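PDB 3GDE: DNA ligase from Archaeoglobus fulgidus, which probably seals nicks in double-stranded DNA during replication, recombination and repair, using ATP and passing through an enzyme-AMP intermediate. Local coordinates for residues M229-A234 against W418-A423; S236-V241 against E384-Y389; A247-K252 against E398-K403. All blocks are in the same frame, centred on the assembly; numbering follows the deposited sequence.

Interaction 1: residues M229-A234 against W418-A423; sequences MLAQVA and WLKVKA. With PO4 (phosphate ion), chain C; PO4 (phosphate ion), chain B.
K420 stands beside V233 on the same face of a parallel strand pair, with its stem laid against the backbone of 229-234. Its CB leads to CG, which rests 3.5 Å from Q232 O, a carbonyl already taken by the backbone N of K420 itself (2.8 Å). CD then meets oxygen O2 of the chain C phosphate, and CE lies 3.3 Å from A231 O. At the tip NZ is shared: it donates to O2 of the chain B phosphate at 2.6 Å, and to both O2 and O4 of the chain C phosphate.

The strands are pinned by two more backbone bonds, Q232 N to W418 O and A234 N to K420 O. At the start of the pair M229 slants across the W418 indole, its chain extended beyond CG to carry SD and CE over one face of the five-membered ring. Each is 4.0 Å from the centroid, SD in a Met-aromatic contact and CE in a CH-pi contact.

K420 is a predicted ATP-binding residue, and R414, another, brings a like charge close to NZ. Two phosphate ions, probably from the crystallisation liquor, gather at this cationic spot, consistent with a pocket built to hold the phosphates of the nucleotide.

Interaction 2: residues S236-V241 against E384-Y389; sequences SLESAV and EVRKMY
E238 and R386 form a salt bridge in which one carboxylate oxygen takes both terminal nitrogens of the guanidinium, end-on. OE1 of E238 receives NH2 of R386 at 2.9 Å through its syn lone pair, while NH1 of R386 comes to the same OE1 at 3.0 Å, nearly in line with the C-O bond. Carboxylate and guanidinium are almost coplanar, 18° apart, and OE1 lies in the guanidinium plane, though both bonds are somewhat bent. E238 reaches this position with CG set between its backbone N and carbonyl carbon (chi1 49°) and a further bend at chi2.

S236 is the N-cap of helix 237-243. Its carbonyl O accepts from S239 OG at 2.8 Å as well as from A240 N, both arriving on the same face of the carbonyl plane. The two helices belong to the nucleotidyltransferase (adenylation) domain of the ligase and pack at 129° between their short axes, beside strands 399-403 and 419-422: A240 touches I402 and L419, and Y389 touches V400 and V421.

Next to the salt bridge, L237 is central to the apolar contact. Its CD2 lies over one face of the R386 guanidinium, toward the rim, and its CD1 sits over the Y389 ring in a CH-pi contact, 4.2 Å from the centroid. L237 and V385 meet tip to tip, CG of L237 to CG2 of V385 at 3.8 Å. Farther along, V241 slides past V385 in the opposite direction, with CG2 of V241 4.0 Å from CG1 of V385.

Interaction 3: residues A247-K252 against E398-K403; sequences AAVEWK and EGVMIK. With PO4 (phosphate ion), chain C.
K252, with CG anti to its backbone N (chi1 -171°) and the chain extended as far as CE, bends at chi4 (-62°) to set NZ beside E398. There NZ makes a salt bridge to E398 OE2 at 3.1 Å, on the syn side but 34° out of the carboxylate plane, and donates to O1 of the chain C phosphate at 2.7 Å. On the way, K252 CD passes M401 SD at 3.9 Å.

E250 and K403, on the same face as K252 and M401, cross at about a right angle; NZ of K403 reaches OE1 of E250 at 2.9 Å in a second salt bridge. The backbones run antiparallel, with paired bonds between A248 and K403 and between E250 and M401. Beyond them E398 N bonds to K252 O. V249 and I402 share the other face; V249 CG1 also meets V400 CB at 3.8 Å.

K252 is the predicted lysine that carries AMP as the N6 intermediate, and E250 a predicted ATP-binding residue. The strand pair would thus bring both groups to one nucleotide pocket, and the phosphate ion on K252 NZ, probably from the crystallisation liquor, is consistent with a site for a phosphate group.

In the fold
All three interactions lie in the ATP-dependent ligase domain, on one side of the chain's centre. Interactions 1 and 3, centres about 8 Å apart, share a sheet in which strands 399-403 and 419-422 are neighbours; K252 and K420 both bond to the same phosphate. Interaction 2 is helical, its centre about 8 Å from that of interaction 3 and 12 Å from that of interaction 1; Y389 packs on strands 399-403 and 419-422, M388 on strand 247-252. Strand 230-233, helix 237-243 and strand 247-252 come in succession; helix 382-394 and strand 399-403 follow much later, with 419-422 further on. Distant sequence thus meets around what is probably the nucleotide pocket, interaction 2's helices packed on its strands.

Interaction 1: residues M229-A234 against W418-A423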
loop_
_atom_site.group_PDB
_atom_site.type_symbol
_atom_site.label_atom_id
_atom_site.label_comp_id
_atom_site.label_asym_id
_atom_site.label_seq_id
_atom_site.Cartn_x
_atom_site.Cartn_y
_atom_site.Cartn_z
ATOM N N MET A 229 2.524 -0.042 14.200
ATOM C CA MET A 229 1.651 0.762 15.059
ATOM C C MET A 229 1.755 2.219 14.623
ATOM O O MET A 229 2.851 2.718 14.378
ATOM C CB MET A 229 2.043 0.608 16.531
ATOM C CG MET A 229 1.152 1.354 17.499
ATOM S SD MET A 229 1.521 0.883 19.181
ATOM C CE MET A 229 0.228 1.758 20.067
ATOM N N LEU A 230 0.616 2.895 14.518
ATOM C CA LEU A 230 0.589 4.266 14.009
ATOM C C LEU A 230 0.172 5.276 15.072
ATOM O O LEU A 230 -0.580 4.940 15.982
ATOM C CB LEU A 230 -0.356 4.355 12.805
ATOM C CG LEU A 230 -0.093 3.440 11.605
ATOM C CD1 LEU A 230 -1.190 3.631 10.560
ATOM C CD2 LEU A 230 1.276 3.706 10.999
ATOM N N ALA A 231 0.643 6.518 14.939
ATOM C CA ALA A 231 0.309 7.588 15.880
ATOM C C ALA A 231 -0.706 8.595 15.325
ATOM O O ALA A 231 -0.748 8.857 14.118
ATOM C CB ALA A 231 1.564 8.302 16.323
ATOM N N GLN A 232 -1.521 9.149 16.221
ATOM C CA GLN A 232 -2.421 10.256 15.893
ATOM C C GLN A 232 -1.702 11.600 15.985
ATOM O O GLN A 232 -0.756 11.749 16.745
ATOM C CB GLN A 232 -3.627 10.282 16.838
ATOM C CG GLN A 232 -4.672 9.221 16.558
ATOM C CD GLN A 232 -5.847 9.308 17.522
ATOM O OE1 GLN A 232 -6.090 10.353 18.142
ATOM N NE2 GLN A 232 -6.589 8.206 17.649
ATOM N N VAL A 233 -2.156 12.578 15.210
ATOM C CA VAL A 233 -1.622 13.929 15.340
ATOM C C VAL A 233 -2.252 14.586 16.576
ATOM O O VAL A 233 -3.467 14.635 16.707
ATOM C CB VAL A 233 -1.839 14.801 14.062
ATOM C CG1 VAL A 233 -1.181 16.175 14.230
ATOM C CG2 VAL A 233 -1.299 14.110 12.816
ATOM N N ALA A 234 -1.409 15.056 17.490
ATOM C CA ALA A 234 -1.873 15.782 18.669
ATOM C C ALA A 234 -2.164 17.226 18.304
ATOM O O ALA A 234 -1.495 17.799 17.439
ATOM C CB ALA A 234 -0.829 15.723 19.785
ATOM N N TRP A 418 0.037 6.639 20.997
ATOM C CA TRP A 418 1.165 7.364 20.433
ATOM C C TRP A 418 0.575 8.607 19.809
ATOM O O TRP A 418 -0.464 8.543 19.128
ATOM C CB TRP A 418 1.857 6.558 19.336
ATOM C CG TRP A 418 2.626 5.327 19.758
ATOM C CD1 TRP A 418 2.596 4.696 20.976
ATOM C CD2 TRP A 418 3.507 4.549 18.926
ATOM N NE1 TRP A 418 3.429 3.597 20.958
ATOM C CE2 TRP A 418 3.997 3.484 19.715
ATOM C CE3 TRP A 418 3.944 4.667 17.596
ATOM C CZ2 TRP A 418 4.904 2.533 19.217
ATOM C CZ3 TRP A 418 4.849 3.726 17.105
ATOM C CH2 TRP A 418 5.317 2.674 17.917
ATOM N N LEU A 419 1.231 9.739 20.045
ATOM C CA LEU A 419 0.831 11.000 19.419
ATOM C C LEU A 419 2.046 11.689 18.803
ATOM O O LEU A 419 3.112 11.749 19.421
ATOM C CB LEU A 419 0.146 11.917 20.439
ATOM C CG LEU A 419 -1.102 11.402 21.168
ATOM C CD1 LEU A 419 -1.348 12.241 22.410
ATOM C CD2 LEU A 419 -2.353 11.388 20.283
ATOM N N LYS A 420 1.894 12.184 17.578
ATOM C CA LYS A 420 2.920 13.027 16.985
ATOM C C LYS A 420 2.576 14.493 17.187
ATOM O O LYS A 420 1.451 14.921 16.934
ATOM C CB LYS A 420 3.193 12.711 15.492
ATOM C CG LYS A 420 2.064 12.049 14.712
ATOM C CD LYS A 420 2.436 11.802 13.238
ATOM C CE LYS A 420 1.787 10.515 12.740
ATOM N NZ LYS A 420 1.634 10.427 11.261
ATOM N N VAL A 421 3.544 15.252 17.679
ATOM C CA VAL A 421 3.418 16.702 17.723
ATOM C C VAL A 421 4.585 17.317 16.961
ATOM O O VAL A 421 5.751 17.194 17.346
ATOM C CB VAL A 421 3.283 17.260 19.173
ATOM C CG1 VAL A 421 4.213 16.559 20.104
ATOM C CG2 VAL A 421 3.507 18.775 19.204
ATOM N N LYS A 422 4.260 17.936 15.841
ATOM C CA LYS A 422 5.273 18.576 15.033
ATOM C C LYS A 422 4.885 19.988 14.686
ATOM O O LYS A 422 3.709 20.345 14.734
ATOM C CB LYS A 422 5.603 17.758 13.776
ATOM C CG LYS A 422 4.453 17.100 13.082
ATOM C CD LYS A 422 4.980 15.889 12.345
ATOM C CE LYS A 422 4.157 15.580 11.124
ATOM N NZ LYS A 422 4.785 15.987 9.854
ATOM N N ALA A 423 5.892 20.786 14.364
ATOM C CA ALA A 423 5.704 22.177 13.999
ATOM C C ALA A 423 4.956 22.307 12.667
ATOM O O ALA A 423 4.023 23.094 12.554
ATOM C CB ALA A 423 7.046 22.881 13.941
HETATM P P PO4 C . 4.003 12.004 9.004
HETATM O O1 PO4 C . 5.443 12.448 9.094
HETATM O O2 PO4 C . 3.132 12.680 10.032
HETATM O O3 PO4 C . 3.491 12.306 7.617
HETATM O O4 PO4 C . 3.946 10.523 9.265
HETATM P P PO4 B . 1.821 7.789 9.020
HETATM O O1 PO4 B . 3.063 6.925 8.931
HETATM O O2 PO4 B . 1.521 7.996 10.481
HETATM O O3 PO4 B . 2.053 9.135 8.371
HETATM O O4 PO4 B . 0.680 7.083 8.342
HETATM O O HOH W 1 -1.128 5.271 18.583
HETATM O O HOH W 2 0.979 18.387 15.740
#

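Interaction 2: residues S236-V241 against E384-Y389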
loop_
_atom_site.group_PDB
_atom_site.type_symbol
_atom_site.label_atom_id
_atom_site.label_comp_id
_atom_site.label_asym_id
_atom_site.label_seq_id
_atom_site.Cartn_x
_atom_site.Cartn_y
_atom_site.Cartn_z
ATOM N N SER A 236 -1.830 19.829 20.376
ATOM C CA SER A 236 -0.720 20.583 20.934
ATOM C C SER A 236 0.099 19.708 21.873
ATOM O O SER A 236 -0.347 18.643 22.309
ATOM C CB SER A 236 -1.229 21.809 21.697
ATOM O OG SER A 236 -1.832 21.427 22.925
ATOM N N LEU A 237 1.296 20.194 22.188
ATOM C CA LEU A 237 2.231 19.529 23.086
ATOM C C LEU A 237 1.661 19.312 24.500
ATOM O O LEU A 237 1.735 18.205 25.042
ATOM C CB LEU A 237 3.525 20.343 23.123
ATOM C CG LEU A 237 4.786 19.820 23.793
ATOM C CD1 LEU A 237 5.983 20.337 23.026
ATOM C CD2 LEU A 237 4.839 20.282 25.244
ATOM N N GLU A 238 1.081 20.361 25.080
ATOM C CA GLU A 238 0.572 20.306 26.458
ATOM C C GLU A 238 -0.775 19.588 26.616
ATOM O O GLU A 238 -1.121 19.166 27.718
ATOM C CB GLU A 238 0.524 21.701 27.103
ATOM C CG GLU A 238 -0.137 22.786 26.258
ATOM C CD GLU A 238 0.818 23.406 25.244
ATOM O OE1 GLU A 238 1.988 23.669 25.606
ATOM O OE2 GLU A 238 0.393 23.632 24.089
ATOM N N SER A 239 -1.524 19.447 25.525
ATOM C CA SER A 239 -2.758 18.663 25.549
ATOM C C SER A 239 -2.448 17.172 25.500
ATOM O O SER A 239 -3.121 16.363 26.149
ATOM C CB SER A 239 -3.661 19.039 24.382
ATOM O OG SER A 239 -2.977 18.893 23.151
ATOM N N ALA A 240 -1.430 16.817 24.720
ATOM C CA ALA A 240 -0.951 15.441 24.640
ATOM C C ALA A 240 -0.353 14.999 25.977
ATOM O O ALA A 240 -0.698 13.936 26.501
ATOM C CB ALA A 240 0.074 15.303 23.519
ATOM N N VAL A 241 0.519 15.837 26.537
ATOM C CA VAL A 241 1.247 15.491 27.762
ATOM C C VAL A 241 0.410 15.703 29.037
ATOM O O VAL A 241 0.938 15.655 30.153
ATOM C CB VAL A 241 2.644 16.201 27.825
ATOM C CG1 VAL A 241 2.501 17.669 28.155
ATOM C CG2 VAL A 241 3.574 15.510 28.821
ATOM N N GLU A 384 9.904 20.102 30.061
ATOM C CA GLU A 384 10.891 19.104 29.638
ATOM C C GLU A 384 10.631 18.607 28.210
ATOM O O GLU A 384 11.561 18.493 27.409
ATOM C CB GLU A 384 10.955 17.930 30.621
ATOM C CG GLU A 384 11.900 18.150 31.798
ATOM C CD GLU A 384 12.390 16.842 32.420
ATOM O OE1 GLU A 384 11.744 15.787 32.205
ATOM O OE2 GLU A 384 13.427 16.867 33.130
ATOM N N VAL A 385 9.366 18.333 27.896
ATOM C CA VAL A 385 8.996 17.888 26.550
ATOM C C VAL A 385 9.132 19.000 25.504
ATOM O O VAL A 385 9.512 18.725 24.366
ATOM C CB VAL A 385 7.623 17.123 26.504
ATOM C CG1 VAL A 385 6.636 17.682 27.495
ATOM C CG2 VAL A 385 7.032 17.074 25.082
ATOM N N ARG A 386 8.876 20.250 25.896
ATOM C CA ARG A 386 9.139 21.396 25.011
ATOM C C ARG A 386 10.636 21.595 24.719
ATOM O O ARG A 386 11.008 22.011 23.622
ATOM C CB ARG A 386 8.503 22.685 25.540
ATOM C CG ARG A 386 8.572 23.843 24.542
ATOM C CD ARG A 386 7.498 24.894 24.783
ATOM N NE ARG A 386 6.291 24.657 23.988
ATOM C CZ ARG A 386 5.076 24.428 24.490
ATOM N NH1 ARG A 386 4.870 24.398 25.804
ATOM N NH2 ARG A 386 4.058 24.235 23.667
ATOM N N LYS A 387 11.486 21.269 25.689
ATOM C CA LYS A 387 12.934 21.340 25.504
ATOM C C LYS A 387 13.421 20.316 24.481
ATOM O O LYS A 387 14.316 20.605 23.684
ATOM C CB LYS A 387 13.654 21.136 26.842
ATOM C CG LYS A 387 15.152 21.423 26.808
ATOM C CD LYS A 387 15.692 21.794 28.195
ATOM C CE LYS A 387 16.177 20.572 28.972
ATOM N NZ LYS A 387 17.460 20.032 28.431
ATOM N N MET A 388 12.838 19.119 24.521
ATOM C CA MET A 388 13.159 18.059 23.562
ATOM C C MET A 388 12.645 18.430 22.178
ATOM O O MET A 388 13.363 18.299 21.192
ATOM C CB MET A 388 12.559 16.723 24.003
ATOM C CG MET A 388 13.401 15.546 23.567
ATOM S SD MET A 388 12.603 13.959 23.786
ATOM C CE MET A 388 14.043 12.902 23.861
ATOM N N TYR A 389 11.401 18.899 22.135
ATOM C CA TYR A 389 10.761 19.451 20.941
ATOM C C TYR A 389 11.638 20.514 20.268
ATOM O O TYR A 389 11.975 20.395 19.086
ATOM C CB TYR A 389 9.389 20.007 21.342
ATOM C CG TYR A 389 8.519 20.586 20.247
ATOM C CD1 TYR A 389 7.827 19.765 19.358
ATOM C CD2 TYR A 389 8.342 21.967 20.141
ATOM C CE1 TYR A 389 7.006 20.313 18.365
ATOM C CE2 TYR A 389 7.531 22.524 19.159
ATOM C CZ TYR A 389 6.868 21.697 18.277
ATOM O OH TYR A 389 6.063 22.264 17.326
#

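Interaction 3: residues A247-K252 against E398-K403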
loop_
_atom_site.group_PDB
_atom_site.type_symbol
_atom_site.label_atom_id
_atom_site.label_comp_id
_atom_site.label_asym_id
_atom_site.label_seq_id
_atom_site.Cartn_x
_atom_site.Cartn_y
_atom_site.Cartn_z
ATOM N N ALA A 247 4.644 10.567 30.341
ATOM C CA ALA A 247 4.759 10.161 28.943
ATOM C C ALA A 247 6.185 9.827 28.564
ATOM O O ALA A 247 7.127 10.488 29.013
ATOM C CB ALA A 247 4.222 11.254 28.029
ATOM N N ALA A 248 6.339 8.788 27.746
ATOM C CA ALA A 248 7.611 8.500 27.094
ATOM C C ALA A 248 7.704 9.396 25.859
ATOM O O ALA A 248 6.791 9.416 25.026
ATOM C CB ALA A 248 7.694 7.035 26.711
ATOM N N VAL A 249 8.789 10.158 25.758
ATOM C CA VAL A 249 8.928 11.148 24.698
ATOM C C VAL A 249 10.195 10.893 23.907
ATOM O O VAL A 249 11.265 10.705 24.477
ATOM C CB VAL A 249 8.934 12.613 25.238
ATOM C CG1 VAL A 249 8.881 13.615 24.084
ATOM C CG2 VAL A 249 7.763 12.866 26.182
ATOM N N GLU A 250 10.053 10.884 22.587
ATOM C CA GLU A 250 11.168 10.705 21.673
ATOM C C GLU A 250 11.098 11.787 20.605
ATOM O O GLU A 250 10.081 12.445 20.447
ATOM C CB GLU A 250 11.098 9.326 21.009
ATOM C CG GLU A 250 11.254 8.152 21.965
ATOM C CD GLU A 250 10.506 6.894 21.522
ATOM O OE1 GLU A 250 10.038 6.824 20.360
ATOM O OE2 GLU A 250 10.382 5.968 22.359
ATOM N N TRP A 251 12.193 11.969 19.881
ATOM C CA TRP A 251 12.204 12.816 18.702
ATOM C C TRP A 251 11.315 12.202 17.623
ATOM O O TRP A 251 11.243 10.984 17.502
ATOM C CB TRP A 251 13.639 12.950 18.169
ATOM C CG TRP A 251 14.518 13.901 18.937
ATOM C CD1 TRP A 251 14.282 14.429 20.181
ATOM C CD2 TRP A 251 15.792 14.417 18.521
ATOM N NE1 TRP A 251 15.318 15.251 20.553
ATOM C CE2 TRP A 251 16.261 15.256 19.557
ATOM C CE3 TRP A 251 16.584 14.246 17.375
ATOM C CZ2 TRP A 251 17.481 15.934 19.477
ATOM C CZ3 TRP A 251 17.798 14.909 17.299
ATOM C CH2 TRP A 251 18.236 15.743 18.342
ATOM N N LYS A 252 10.615 13.046 16.869
ATOM C CA LYS A 252 10.093 12.635 15.579
ATOM C C LYS A 252 11.049 13.045 14.466
ATOM O O LYS A 252 11.184 14.235 14.161
ATOM C CB LYS A 252 8.706 13.203 15.300
ATOM C CG LYS A 252 8.125 12.579 14.047
ATOM C CD LYS A 252 6.704 12.989 13.816
ATOM C CE LYS A 252 6.043 12.058 12.822
ATOM N NZ LYS A 252 6.708 12.104 11.498
ATOM N N GLU A 398 11.465 17.067 13.165
ATOM C CA GLU A 398 10.089 17.567 12.993
ATOM C C GLU A 398 9.347 17.946 14.268
ATOM O O GLU A 398 8.411 18.758 14.224
ATOM C CB GLU A 398 9.244 16.557 12.203
ATOM C CG GLU A 398 9.808 16.205 10.837
ATOM C CD GLU A 398 8.871 15.332 10.018
ATOM O OE1 GLU A 398 9.126 15.185 8.809
ATOM O OE2 GLU A 398 7.881 14.798 10.572
ATOM N N GLY A 399 9.760 17.359 15.387
ATOM C CA GLY A 399 9.061 17.519 16.657
ATOM C C GLY A 399 9.273 16.318 17.555
ATOM O O GLY A 399 10.372 15.747 17.608
ATOM N N VAL A 400 8.217 15.914 18.250
ATOM C CA VAL A 400 8.319 14.814 19.203
ATOM C C VAL A 400 7.217 13.772 19.071
ATOM O O VAL A 400 6.091 14.083 18.679
ATOM C CB VAL A 400 8.370 15.301 20.686
ATOM C CG1 VAL A 400 9.721 15.952 21.011
ATOM C CG2 VAL A 400 7.217 16.236 20.995
ATOM N N MET A 401 7.570 12.531 19.398
ATOM C CA MET A 401 6.586 11.483 19.601
ATOM C C MET A 401 6.325 11.415 21.093
ATOM O O MET A 401 7.263 11.454 21.893
ATOM C CB MET A 401 7.090 10.129 19.076
ATOM C CG MET A 401 7.396 10.096 17.579
ATOM S SD MET A 401 5.927 10.388 16.565
ATOM C CE MET A 401 4.930 8.970 16.986
ATOM N N ILE A 402 5.053 11.328 21.462
ATOM C CA ILE A 402 4.646 11.219 22.861
ATOM C C ILE A 402 3.836 9.948 23.066
ATOM O O ILE A 402 2.743 9.800 22.511
ATOM C CB ILE A 402 3.836 12.458 23.316
ATOM C CG1 ILE A 402 4.718 13.716 23.238
ATOM C CG2 ILE A 402 3.292 12.245 24.739
ATOM C CD1 ILE A 402 3.976 15.014 23.339
ATOM N N LYS A 403 4.366 9.040 23.883
ATOM C CA LYS A 403 3.814 7.687 23.995
ATOM C C LYS A 403 3.509 7.275 25.436
ATOM O O LYS A 403 4.242 7.632 26.350
ATOM C CB LYS A 403 4.786 6.679 23.365
ATOM C CG LYS A 403 5.249 7.034 21.955
ATOM C CD LYS A 403 6.330 6.097 21.477
ATOM C CE LYS A 403 6.552 6.249 19.974
ATOM N NZ LYS A 403 7.637 5.354 19.501
HETATM P P PO4 C . 4.003 12.004 9.004
HETATM O O1 PO4 C . 5.443 12.448 9.094
HETATM O O2 PO4 C . 3.132 12.680 10.032
HETATM O O3 PO4 C . 3.491 12.306 7.617
HETATM O O4 PO4 C . 3.946 10.523 9.265
#